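Local coordinates for plasmodesmata-located protein 8 (Arabidopsis thaliana, PDB 6GRF) that probably modulates cell-to-cell trafficking through plasmodesmata, as a membrane protein whose extracellular part carries two lectin-like DUF26 domains in tandem, at residues 146-154 / 176-187; 194-202 / 208-216. All coordinates share one frame; numbering follows the deposited sequence.

Contact 1. Residues 146-154 / 176-187; sequences LSDLESTQL and PSDCTACLAESV
The two helices of the second Gnk2-homologous (DUF26) domain meet here, the end of helix 136-149 and the turn after it lying along the first three turns of helix 176-193. No direct hydrogen bond joins the segments, and the contact rests on van der Waals packing, a CA-H...O contact and one bridging water. At one end of the contact Val187 is shared between Leu146 and Glu150: CG1 lies 3.8 Å from Leu146 CB, while CG2 packs against Glu150 CG at 3.7 Å. The Glu150 side chain crosses Val187 at about a right angle, and from CG on it is extended (chi2 -178°), which carries OE2 over Ala184. There a water donates to both Glu150 OE2 and Ala184 O, each at 2.6 Å, linking the carboxylate to the helix backbone. Further along, Leu183 sends CD1 under the type I turn 149-152, where it presses against Thr152 CB at 3.4 Å, tighter than usual for two carbons, and also meets Leu149 O. That carbonyl is gripped twice from one face of its plane, by Thr152 N and by Thr152 OG1 at 2.6 Å, so the threonine hydroxyl is engaged with its own turn and the carbon side is left to Leu183. At the start of the second helix, Gln153 O receives a nearly straight CA-H...O contact from Pro176 CA (3.4 Å, 162° at the hydrogen) and lies against Cys179 CB. The Cys179 sulfur is bonded to Cys170, which fastens this helix to strand 164-170. Leu149 and Leu183 both rest on Ala168 of that strand, and Leu149 also reaches strand 156-161, so the helix pair is seated on the antiparallel sheet of the domain.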
ATOM      1  N   LEU A 146       6.433 -16.906   4.357  1.00 27.06           N
ATOM      2  CA  LEU A 146       5.368 -16.075   4.918  1.00 27.74           C
ATOM      3  C   LEU A 146       5.610 -15.861   6.412  1.00 28.08           C
ATOM      4  O   LEU A 146       5.329 -14.787   6.934  1.00 27.70           O
ATOM      5  CB  LEU A 146       4.006 -16.729   4.663  1.00 28.09           C
ATOM      6  CG  LEU A 146       3.524 -16.711   3.214  1.00 28.04           C
ATOM      7  CD1 LEU A 146       2.127 -17.286   3.116  1.00 29.18           C
ATOM      8  CD2 LEU A 146       3.556 -15.309   2.628  1.00 28.06           C
ATOM      9  N   SER A 147       6.165 -16.873   7.082  1.00 28.97           N
ATOM     10  CA  SER A 147       6.479 -16.757   8.491  1.00 29.90           C
ATOM     11  C   SER A 147       7.581 -15.706   8.718  1.00 30.18           C
ATOM     12  O   SER A 147       7.558 -14.958   9.704  1.00 30.98           O
ATOM     13  CB  SER A 147       6.863 -18.080   9.069  1.00 30.73           C
ATOM     14  OG  SER A 147       7.418 -17.884  10.357  1.00 31.56           O
ATOM     15  N   ASP A 148       8.558 -15.663   7.813  1.00 30.09           N
ATOM     16  CA  ASP A 148       9.653 -14.718   7.899  1.00 30.11           C
ATOM     17  C   ASP A 148       9.148 -13.286   7.618  1.00 30.22           C
ATOM     18  O   ASP A 148       9.558 -12.362   8.302  1.00 29.30           O
ATOM     19  CB  ASP A 148      10.775 -15.120   6.947  1.00 30.46           C
ATOM     20  CG  ASP A 148      12.011 -14.248   7.059  1.00 31.05           C
ATOM     21  OD1 ASP A 148      12.292 -13.746   8.166  1.00 32.16           O
ATOM     22  OD2 ASP A 148      12.657 -14.047   6.030  1.00 31.88           O
ATOM     23  N   LEU A 149       8.274 -13.127   6.614  1.00 29.94           N
ATOM     24  CA  LEU A 149       7.673 -11.828   6.235  1.00 30.25           C
ATOM     25  C   LEU A 149       6.948 -11.211   7.443  1.00 31.83           C
ATOM     26  O   LEU A 149       7.091 -10.008   7.711  1.00 30.23           O
ATOM     27  CB  LEU A 149       6.697 -12.006   5.062  1.00 28.86           C
ATOM     28  CG  LEU A 149       7.292 -12.386   3.704  1.00 28.69           C
ATOM     29  CD1 LEU A 149       6.229 -12.330   2.615  1.00 28.82           C
ATOM     30  CD2 LEU A 149       8.474 -11.520   3.307  1.00 28.28           C
ATOM     31  N   GLU A 150       6.181 -12.051   8.147  1.00 33.60           N
ATOM     32  CA  GLU A 150       5.385 -11.703   9.332  1.00 36.24           C
ATOM     33  C   GLU A 150       6.245 -11.158  10.479  1.00 36.79           C
ATOM     34  O   GLU A 150       5.689 -10.654  11.434  1.00 37.40           O
ATOM     35  CB  GLU A 150       4.743 -12.958   9.918  1.00 39.61           C
ATOM     36  CG  GLU A 150       3.331 -13.231   9.475  1.00 41.55           C
ATOM     37  CD  GLU A 150       2.776 -14.476  10.148  1.00 44.34           C
ATOM     38  OE1 GLU A 150       3.590 -15.312  10.576  1.00 47.06           O
ATOM     39  OE2 GLU A 150       1.538 -14.610  10.256  1.00 48.16           O
ATOM     40  N   SER A 151       7.569 -11.367  10.413  1.00 37.00           N
ATOM     41  CA  SER A 151       8.529 -10.991  11.462  1.00 37.49           C
ATOM     42  C   SER A 151       8.858  -9.496  11.367  1.00 36.99           C
ATOM     43  O   SER A 151       9.379  -8.902  12.312  1.00 39.93           O
ATOM     44  CB  SER A 151       9.800 -11.867  11.442  1.00 37.41           C
ATOM     45  OG  SER A 151      10.679 -11.630  10.321  1.00 35.71           O
ATOM     46  N   THR A 152       8.538  -8.897  10.223  1.00 34.61           N
ATOM     47  CA  THR A 152       8.830  -7.516   9.946  1.00 33.11           C
ATOM     48  C   THR A 152       8.169  -6.619  11.006  1.00 33.19           C
ATOM     49  O   THR A 152       7.025  -6.865  11.410  1.00 31.64           O
ATOM     50  CB  THR A 152       8.377  -7.207   8.522  1.00 32.16           C
ATOM     51  OG1 THR A 152       9.009  -8.223   7.741  1.00 33.16           O
ATOM     52  CG2 THR A 152       8.730  -5.812   8.057  1.00 32.03           C
ATOM     53  N   GLN A 153       8.931  -5.619  11.468  1.00 33.03           N
ATOM     54  CA  GLN A 153       8.482  -4.609  12.457  1.00 32.26           C
ATOM     55  C   GLN A 153       8.485  -3.206  11.830  1.00 31.80           C
ATOM     56  O   GLN A 153       7.614  -2.388  12.124  1.00 32.05           O
ATOM     57  CB  GLN A 153       9.375  -4.662  13.695  1.00 32.68           C
ATOM     58  CG  GLN A 153       9.137  -5.890  14.558  1.00 32.93           C
ATOM     59  CD  GLN A 153      10.078  -5.984  15.735  1.00 33.68           C
ATOM     60  OE1 GLN A 153      10.748  -5.033  16.119  1.00 34.19           O
ATOM     61  NE2 GLN A 153      10.143  -7.157  16.324  1.00 34.79           N
ATOM     62  N   LEU A 154       9.478  -2.933  10.982  1.00 31.61           N
ATOM     63  CA  LEU A 154       9.653  -1.664  10.263  1.00 31.45           C
ATOM     64  C   LEU A 154       9.989  -1.976   8.807  1.00 30.44           C
ATOM     65  O   LEU A 154      10.732  -2.905   8.531  1.00 31.67           O
ATOM     66  CB  LEU A 154      10.826  -0.870  10.842  1.00 32.71           C
ATOM     67  CG  LEU A 154      10.757  -0.524  12.320  1.00 34.39           C
ATOM     68  CD1 LEU A 154      12.144  -0.202  12.853  1.00 35.96           C
ATOM     69  CD2 LEU A 154       9.801   0.632  12.550  1.00 34.38           C
ATOM     70  N   PRO A 176       5.771  -0.612  15.387  1.00 34.48           N
ATOM     71  CA  PRO A 176       6.241  -1.991  15.231  1.00 33.99           C
ATOM     72  C   PRO A 176       5.209  -3.079  15.565  1.00 33.93           C
ATOM     73  O   PRO A 176       5.055  -4.036  14.808  1.00 33.42           O
ATOM     74  CB  PRO A 176       7.397  -2.083  16.236  1.00 35.22           C
ATOM     75  CG  PRO A 176       7.936  -0.675  16.299  1.00 36.07           C
ATOM     76  CD  PRO A 176       6.720   0.214  16.151  1.00 35.58           C
ATOM     77  N   SER A 177       4.551  -2.951  16.718  1.00 34.59           N
ATOM     78  CA  SER A 177       3.547  -3.911  17.161  0.60 35.30           C
ATOM     79  C   SER A 177       2.418  -3.994  16.127  1.00 33.93           C
ATOM     80  O   SER A 177       1.954  -5.089  15.775  1.00 33.06           O
ATOM     81  CB  SER A 177       3.014  -3.532  18.515  0.60 37.60           C
ATOM     82  OG  SER A 177       4.081  -3.270  19.413  0.60 39.63           O
ATOM     83  N   ASP A 178       1.982  -2.822  15.643  1.00 32.87           N
ATOM     84  CA  ASP A 178       0.871  -2.739  14.707  1.00 32.26           C
ATOM     85  C   ASP A 178       1.289  -3.271  13.330  1.00 30.18           C
ATOM     86  O   ASP A 178       0.491  -3.852  12.644  1.00 28.90           O
ATOM     87  CB  ASP A 178       0.307  -1.319  14.629  1.00 32.71           C
ATOM     88  CG  ASP A 178      -0.556  -0.921  15.820  1.00 34.64           C
ATOM     89  OD1 ASP A 178      -1.092  -1.825  16.514  1.00 35.53           O
ATOM     90  OD2 ASP A 178      -0.712   0.299  16.034  1.00 35.48           O
ATOM     91  N   CYS A 179       2.538  -3.032  12.928  1.00 30.46           N
ATOM     92  CA  CYS A 179       3.083  -3.581  11.693  1.00 30.72           C
ATOM     93  C   CYS A 179       3.047  -5.118  11.739  1.00 30.27           C
ATOM     94  O   CYS A 179       2.555  -5.740  10.801  1.00 29.45           O
ATOM     95  CB  CYS A 179       4.493  -3.064  11.435  1.00 31.70           C
ATOM     96  SG  CYS A 179       5.327  -3.893  10.057  1.00 33.01           S
ATOM     97  N   THR A 180       3.499  -5.707  12.857  1.00 30.72           N
ATOM     98  CA  THR A 180       3.496  -7.177  13.046  1.00 31.08           C
ATOM     99  C   THR A 180       2.070  -7.730  12.879  1.00 31.18           C
ATOM    100  O   THR A 180       1.862  -8.699  12.170  1.00 29.55           O
ATOM    101  CB  THR A 180       4.100  -7.572  14.404  1.00 31.98           C
ATOM    102  OG1 THR A 180       5.439  -7.086  14.431  1.00 32.38           O
ATOM    103  CG2 THR A 180       4.115  -9.062  14.671  1.00 32.26           C
ATOM    104  N   ALA A 181       1.093  -7.093  13.543  1.00 32.20           N
ATOM    105  CA  ALA A 181      -0.319  -7.509  13.515  1.00 32.49           C
ATOM    106  C   ALA A 181      -0.898  -7.357  12.101  1.00 31.92           C
ATOM    107  O   ALA A 181      -1.661  -8.209  11.651  1.00 32.30           O
ATOM    108  CB  ALA A 181      -1.108  -6.705  14.528  1.00 34.17           C
ATOM    109  N   CYS A 182      -0.534  -6.273  11.404  1.00 30.69           N
ATOM    110  CA  CYS A 182      -1.023  -6.028  10.069  1.00 30.59           C
ATOM    111  C   CYS A 182      -0.522  -7.135   9.127  1.00 29.19           C
ATOM    112  O   CYS A 182      -1.294  -7.697   8.354  1.00 27.70           O
ATOM    113  CB  CYS A 182      -0.601  -4.644   9.585  1.00 31.60           C
ATOM    114  SG  CYS A 182      -1.410  -4.108   8.052  1.00 34.46           S
ATOM    115  N   LEU A 183       0.777  -7.439   9.196  1.00 27.99           N
ATOM    116  CA  LEU A 183       1.377  -8.455   8.311  1.00 28.11           C
ATOM    117  C   LEU A 183       0.855  -9.846   8.681  1.00 28.11           C
ATOM    118  O   LEU A 183       0.616 -10.649   7.796  1.00 28.30           O
ATOM    119  CB  LEU A 183       2.905  -8.385   8.386  1.00 27.41           C
ATOM    120  CG  LEU A 183       3.506  -7.167   7.693  1.00 26.68           C
ATOM    121  CD1 LEU A 183       5.006  -7.111   7.882  1.00 26.71           C
ATOM    122  CD2 LEU A 183       3.149  -7.160   6.224  1.00 26.53           C
ATOM    123  N   ALA A 184       0.638 -10.095   9.975  1.00 29.07           N
ATOM    124  CA  ALA A 184       0.037 -11.357  10.435  1.00 30.92           C
ATOM    125  C   ALA A 184      -1.314 -11.562   9.740  1.00 31.41           C
ATOM    126  O   ALA A 184      -1.591 -12.634   9.244  1.00 31.65           O
ATOM    127  CB  ALA A 184      -0.113 -11.383  11.941  1.00 31.80           C
ATOM    128  N   GLU A 185      -2.129 -10.506   9.672  1.00 31.68           N
ATOM    129  CA  GLU A 185      -3.410 -10.584   8.993  1.00 32.96           C
ATOM    130  C   GLU A 185      -3.215 -10.796   7.481  1.00 31.54           C
ATOM    131  O   GLU A 185      -3.988 -11.505   6.875  1.00 31.35           O
ATOM    132  CB  GLU A 185      -4.239  -9.328   9.288  1.00 34.97           C
ATOM    133  CG  GLU A 185      -5.616  -9.326   8.635  1.00 37.20           C
ATOM    134  CD  GLU A 185      -6.611 -10.305   9.231  1.00 40.07           C
ATOM    135  OE1 GLU A 185      -6.271 -10.944  10.249  1.00 42.03           O
ATOM    136  OE2 GLU A 185      -7.733 -10.417   8.679  1.00 43.64           O
ATOM    137  N   SER A 186      -2.229 -10.133   6.869  1.00 30.67           N
ATOM    138  CA  SER A 186      -1.937 -10.292   5.429  1.00 31.68           C
ATOM    139  C   SER A 186      -1.691 -11.759   5.072  1.00 32.10           C
ATOM    140  O   SER A 186      -2.212 -12.270   4.097  1.00 32.26           O
ATOM    141  CB  SER A 186      -0.728  -9.514   5.026  1.00 31.54           C
ATOM    142  OG  SER A 186      -1.105  -8.258   4.524  1.00 34.58           O
ATOM    143  N   VAL A 187      -0.833 -12.388   5.867  1.00 32.07           N
ATOM    144  CA  VAL A 187      -0.359 -13.728   5.620  1.00 33.03           C
ATOM    145  C   VAL A 187      -1.527 -14.695   5.802  1.00 33.61           C
ATOM    146  O   VAL A 187      -1.720 -15.607   4.981  1.00 34.30           O
ATOM    147  CB  VAL A 187       0.840 -14.040   6.535  1.00 33.28           C
ATOM    148  CG1 VAL A 187       1.056 -15.531   6.761  1.00 34.16           C
ATOM    149  CG2 VAL A 187       2.093 -13.369   5.989  1.00 33.06           C
TER
HETATM  150  O   HOH W   1      -0.995 -15.013  10.096  1.00 33.15           O

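Contact 2. Residues 194-202 / 208-216; sequences CGSAVAAEV and YARYWGSGY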
ATOM      1  N   CYS A 194      -6.008 -17.628  -1.101  1.00 40.35           N
ATOM      2  CA  CYS A 194      -5.212 -18.106  -2.231  1.00 41.42           C
ATOM      3  C   CYS A 194      -4.506 -19.417  -1.862  1.00 41.52           C
ATOM      4  O   CYS A 194      -3.290 -19.517  -1.954  1.00 41.10           O
ATOM      5  CB  CYS A 194      -4.146 -17.090  -2.615  1.00 40.84           C
ATOM      6  SG  CYS A 194      -4.806 -15.452  -3.008  1.00 42.27           S
ATOM      7  N   GLY A 195      -5.283 -20.408  -1.429  1.00 42.29           N
ATOM      8  CA  GLY A 195      -4.738 -21.588  -0.786  1.00 42.37           C
ATOM      9  C   GLY A 195      -3.618 -22.244  -1.581  1.00 41.67           C
ATOM     10  O   GLY A 195      -2.581 -22.574  -0.998  1.00 42.90           O
ATOM     11  N   SER A 196      -3.827 -22.442  -2.891  1.00 40.96           N
ATOM     12  CA  SER A 196      -2.967 -23.321  -3.707  1.00 40.64           C
ATOM     13  C   SER A 196      -2.186 -22.549  -4.785  1.00 38.94           C
ATOM     14  O   SER A 196      -1.513 -23.160  -5.613  1.00 39.24           O
ATOM     15  CB  SER A 196      -3.789 -24.408  -4.345  1.00 42.92           C
ATOM     16  OG  SER A 196      -4.655 -25.018  -3.400  1.00 44.40           O
ATOM     17  N   ALA A 197      -2.276 -21.218  -4.787  1.00 37.02           N
ATOM     18  CA  ALA A 197      -1.741 -20.396  -5.888  1.00 36.41           C
ATOM     19  C   ALA A 197      -0.207 -20.424  -5.881  1.00 35.10           C
ATOM     20  O   ALA A 197       0.407 -20.447  -4.817  1.00 33.55           O
ATOM     21  CB  ALA A 197      -2.235 -18.983  -5.749  1.00 35.69           C
ATOM     22  N   VAL A 198       0.395 -20.369  -7.074  1.00 35.50           N
ATOM     23  CA  VAL A 198       1.856 -20.338  -7.219  1.00 35.27           C
ATOM     24  C   VAL A 198       2.387 -18.956  -6.822  1.00 33.77           C
ATOM     25  O   VAL A 198       3.572 -18.804  -6.510  1.00 32.49           O
ATOM     26  CB  VAL A 198       2.300 -20.715  -8.648  1.00 37.21           C
ATOM     27  CG1 VAL A 198       2.074 -19.600  -9.654  1.00 37.97           C
ATOM     28  CG2 VAL A 198       3.753 -21.155  -8.675  1.00 37.43           C
ATOM     29  N   ALA A 199       1.495 -17.960  -6.885  1.00 33.39           N
ATOM     30  CA  ALA A 199       1.805 -16.585  -6.623  1.00 32.50           C
ATOM     31  C   ALA A 199       0.522 -15.873  -6.192  1.00 32.10           C
ATOM     32  O   ALA A 199      -0.526 -16.107  -6.757  1.00 32.88           O
ATOM     33  CB  ALA A 199       2.399 -15.949  -7.856  1.00 33.24           C
ATOM     34  N   ALA A 200       0.628 -15.015  -5.182  1.00 31.19           N
ATOM     35  CA  ALA A 200      -0.502 -14.211  -4.750  1.00 31.57           C
ATOM     36  C   ALA A 200      -0.023 -12.928  -4.069  1.00 31.06           C
ATOM     37  O   ALA A 200       1.114 -12.838  -3.657  1.00 30.21           O
ATOM     38  CB  ALA A 200      -1.367 -15.017  -3.825  1.00 31.62           C
ATOM     39  N   GLU A 201      -0.931 -11.953  -3.950  1.00 32.61           N
ATOM     40  CA  GLU A 201      -0.666 -10.682  -3.276  1.00 32.70           C
ATOM     41  C   GLU A 201      -1.912 -10.278  -2.480  1.00 31.49           C
ATOM     42  O   GLU A 201      -3.021 -10.460  -2.936  1.00 31.72           O
ATOM     43  CB  GLU A 201      -0.209  -9.613  -4.273  1.00 34.94           C
ATOM     44  CG  GLU A 201      -1.031  -9.500  -5.554  1.00 39.14           C
ATOM     45  CD  GLU A 201      -0.532  -8.449  -6.555  1.00 42.38           C
ATOM     46  OE1 GLU A 201       0.627  -7.972  -6.391  1.00 45.08           O
ATOM     47  OE2 GLU A 201      -1.295  -8.088  -7.503  1.00 45.30           O
ATOM     48  N   VAL A 202      -1.694  -9.782  -1.260  1.00 30.19           N
ATOM     49  CA  VAL A 202      -2.738  -9.208  -0.437  1.00 30.28           C
ATOM     50  C   VAL A 202      -2.310  -7.816   0.041  1.00 29.55           C
ATOM     51  O   VAL A 202      -1.218  -7.630   0.608  1.00 28.31           O
ATOM     52  CB  VAL A 202      -3.079 -10.123   0.748  1.00 30.11           C
ATOM     53  CG1 VAL A 202      -3.805  -9.374   1.853  1.00 30.11           C
ATOM     54  CG2 VAL A 202      -3.889 -11.317   0.283  1.00 31.64           C
ATOM     55  N   TYR A 208       1.176  -4.649   3.029  1.00 27.22           N
ATOM     56  CA  TYR A 208       0.907  -5.688   2.049  1.00 27.95           C
ATOM     57  C   TYR A 208       2.014  -6.752   2.064  1.00 27.06           C
ATOM     58  O   TYR A 208       3.085  -6.570   2.622  1.00 26.48           O
ATOM     59  CB  TYR A 208       0.729  -5.103   0.649  1.00 27.91           C
ATOM     60  CG  TYR A 208       1.966  -4.559  -0.016  1.00 28.55           C
ATOM     61  CD1 TYR A 208       2.316  -3.222   0.091  1.00 29.30           C
ATOM     62  CD2 TYR A 208       2.759  -5.362  -0.818  1.00 29.23           C
ATOM     63  CE1 TYR A 208       3.424  -2.706  -0.568  1.00 29.91           C
ATOM     64  CE2 TYR A 208       3.878  -4.871  -1.470  1.00 29.77           C
ATOM     65  CZ  TYR A 208       4.212  -3.534  -1.350  1.00 30.39           C
ATOM     66  OH  TYR A 208       5.312  -3.044  -2.001  1.00 31.28           O
ATOM     67  N   ALA A 209       1.708  -7.868   1.413  1.00 28.11           N
ATOM     68  CA  ALA A 209       2.573  -9.016   1.332  1.00 27.67           C
ATOM     69  C   ALA A 209       2.245  -9.782   0.049  1.00 28.61           C
ATOM     70  O   ALA A 209       1.075  -9.886  -0.326  1.00 27.86           O
ATOM     71  CB  ALA A 209       2.390  -9.871   2.555  1.00 28.18           C
ATOM     72  N   ARG A 210       3.305 -10.268  -0.610  1.00 34.01           N
ATOM     73  CA  ARG A 210       3.255 -10.980  -1.883  1.00 34.29           C
ATOM     74  C   ARG A 210       4.183 -12.189  -1.772  1.00 31.36           C
ATOM     75  O   ARG A 210       5.191 -12.118  -1.121  1.00 29.81           O
ATOM     76  CB  ARG A 210       3.814 -10.181  -3.073  1.00 37.60           C
ATOM     77  CG  ARG A 210       3.223  -8.801  -3.296  1.00 42.67           C
ATOM     78  CD  ARG A 210       3.410  -8.269  -4.714  1.00 46.45           C
ATOM     79  NE  ARG A 210       4.723  -7.680  -4.932  1.00 49.92           N
ATOM     80  CZ  ARG A 210       5.795  -8.362  -5.325  1.00 51.28           C
ATOM     81  NH1 ARG A 210       5.677  -9.650  -5.608  1.00 49.95           N
ATOM     82  NH2 ARG A 210       6.971  -7.758  -5.425  1.00 52.27           N
ATOM     83  N   TYR A 211       3.844 -13.271  -2.461  1.00 30.65           N
ATOM     84  CA  TYR A 211       4.810 -14.355  -2.697  1.00 30.33           C
ATOM     85  C   TYR A 211       4.623 -14.850  -4.133  1.00 30.72           C
ATOM     86  O   TYR A 211       3.558 -14.682  -4.720  1.00 29.35           O
ATOM     87  CB  TYR A 211       4.660 -15.491  -1.678  1.00 29.77           C
ATOM     88  CG  TYR A 211       3.462 -16.360  -1.949  1.00 29.63           C
ATOM     89  CD1 TYR A 211       3.520 -17.388  -2.876  1.00 29.81           C
ATOM     90  CD2 TYR A 211       2.243 -16.093  -1.352  1.00 29.58           C
ATOM     91  CE1 TYR A 211       2.404 -18.146  -3.180  1.00 29.99           C
ATOM     92  CE2 TYR A 211       1.124 -16.859  -1.625  1.00 29.77           C
ATOM     93  CZ  TYR A 211       1.206 -17.888  -2.542  1.00 30.09           C
ATOM     94  OH  TYR A 211       0.103 -18.636  -2.820  1.00 31.03           O
ATOM     95  N   TRP A 212       5.682 -15.466  -4.669  1.00 32.02           N
ATOM     96  CA  TRP A 212       5.686 -16.025  -6.012  1.00 34.03           C
ATOM     97  C   TRP A 212       6.738 -17.150  -6.107  1.00 35.42           C
ATOM     98  O   TRP A 212       7.698 -17.201  -5.333  1.00 33.84           O
ATOM     99  CB  TRP A 212       5.898 -14.898  -7.035  1.00 34.51           C
ATOM    100  CG  TRP A 212       7.233 -14.238  -6.927  1.00 35.69           C
ATOM    101  CD1 TRP A 212       8.344 -14.552  -7.648  1.00 37.61           C
ATOM    102  CD2 TRP A 212       7.630 -13.182  -6.032  1.00 36.07           C
ATOM    103  NE1 TRP A 212       9.397 -13.763  -7.277  1.00 38.81           N
ATOM    104  CE2 TRP A 212       8.987 -12.904  -6.295  1.00 37.49           C
ATOM    105  CE3 TRP A 212       6.976 -12.431  -5.048  1.00 35.61           C
ATOM    106  CZ2 TRP A 212       9.706 -11.928  -5.606  1.00 38.52           C
ATOM    107  CZ3 TRP A 212       7.687 -11.468  -4.361  1.00 36.69           C
ATOM    108  CH2 TRP A 212       9.034 -11.219  -4.638  1.00 38.26           C
ATOM    109  N   GLY A 213       6.513 -18.086  -7.032  1.00 39.66           N
ATOM    110  CA  GLY A 213       7.504 -19.097  -7.415  1.00 43.25           C
ATOM    111  C   GLY A 213       8.484 -18.531  -8.431  1.00 47.95           C
ATOM    112  O   GLY A 213       8.099 -17.718  -9.278  1.00 48.57           O
ATOM    113  N   SER A 214       9.752 -18.956  -8.340  1.00 53.33           N
ATOM    114  CA  SER A 214      10.848 -18.486  -9.214  1.00 58.85           C
ATOM    115  C   SER A 214      10.845 -19.247 -10.550  1.00 64.66           C
ATOM    116  O   SER A 214      10.378 -18.702 -11.571  1.00 69.42           O
ATOM    117  CB  SER A 214      12.184 -18.593  -8.521  1.00 60.01           C
ATOM    118  OG  SER A 214      12.239 -17.724  -7.402  1.00 59.78           O
ATOM    119  N   GLY A 215      11.365 -20.487 -10.553  1.00 67.78           N
ATOM    120  CA  GLY A 215      11.431 -21.345 -11.762  1.00 71.36           C
ATOM    121  C   GLY A 215      10.210 -22.252 -11.883  1.00 72.69           C
ATOM    122  O   GLY A 215      10.290 -23.330 -12.481  1.00 73.64           O
ATOM    123  N   TYR A 216       9.083 -21.801 -11.303  1.00 71.31           N
ATOM    124  CA  TYR A 216       7.804 -22.522 -11.220  1.00 70.02           C
ATOM    125  C   TYR A 216       6.874 -22.052 -12.350  1.00 71.42           C
ATOM    126  O   TYR A 216       6.328 -20.940 -12.312  1.00 68.50           O
ATOM    127  CB  TYR A 216       7.161 -22.311  -9.840  1.00 66.82           C
ATOM    128  CG  TYR A 216       7.381 -23.449  -8.877  1.00 65.63           C
ATOM    129  CD1 TYR A 216       6.583 -24.581  -8.929  1.00 66.16           C
ATOM    130  CD2 TYR A 216       8.402 -23.413  -7.943  1.00 64.99           C
ATOM    131  CE1 TYR A 216       6.785 -25.646  -8.066  1.00 67.25           C
ATOM    132  CE2 TYR A 216       8.624 -24.473  -7.079  1.00 66.61           C
ATOM    133  CZ  TYR A 216       7.814 -25.595  -7.140  1.00 67.80           C
ATOM    134  OH  TYR A 216       8.032 -26.649  -6.296  1.00 67.90           O
TER
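Tyr211 and Ala200 face each other as a hydrogen-bonded antiparallel pair, with Ala200 N to Tyr211 O and Tyr211 N to Ala200 O both at 3.0 Å. Val202 and Ala209 form the next such pair, and its Val202 N to Ala209 O bond is nearly straight (176°). Towards the open end of the hairpin the ladder slackens: Gly213 N reaches Val198 O only through a weak, bent bond. The Tyr211 ring folds back beneath the partner strand because CG sits between the backbone N and carbonyl carbon (chi1 76°). Ala200 N lies 3.9 Å above the centre of one ring face, its hydrogen being given to Tyr211 O, and CE2 touches Ala200 CB at 3.8 Å. The hydroxyl donates to Ala197 O at 2.7 Å, coming from above the carbonyl plane although that oxygen lies in the plane of the ring. On the other side of the sheet, Glu201 and Arg210 run side by side in the same direction, Glu201 CB against Arg210 CG at 3.7 Å. Their charged ends do not form a salt bridge, with Glu201 OE1 4.4 Å from Arg210 NE; OE1 is instead hydrogen-bonded to Tyr203 OH.

Around this shell, Arg142 of helix 136-149 bonds to both Tyr211 OH and Gly195 O, and the Cys194-Cys127 disulfide ties the incoming turn to strand 122-127. Leu190 of helix 176-193 covers Ala200, Val202 and Ala209. Ala197 O and Arg142 thus hold the phenol hydroxyl and link turn, hairpin and helix, while the backbone of Ala199 and Ala200 over its face orients the ring; the nearby opposite charges of Glu201 and Arg210 probably contribute only a modest attraction.

In the fold
Both contacts lie in the second Gnk2-homologous domain and follow one another along the chain without nesting or crossing. Contact 1 closes first, over the strands 156-161 and 164-170 that intervene between its helices. Helix 176-193 then runs on past 187 and ends just before contact 2, which closes the tight connection between strands 199-204 and 207-213. Although their centres are about 17 Å apart, the two meet where the helices lie on the sheet: Leu183 CD2 packs against Tyr208 O, Leu149 CD1 against Arg210 O, and Ser186 against Val202 and Ala209. Together they bind the helix pair to the centre of the five-stranded antiparallel sheet.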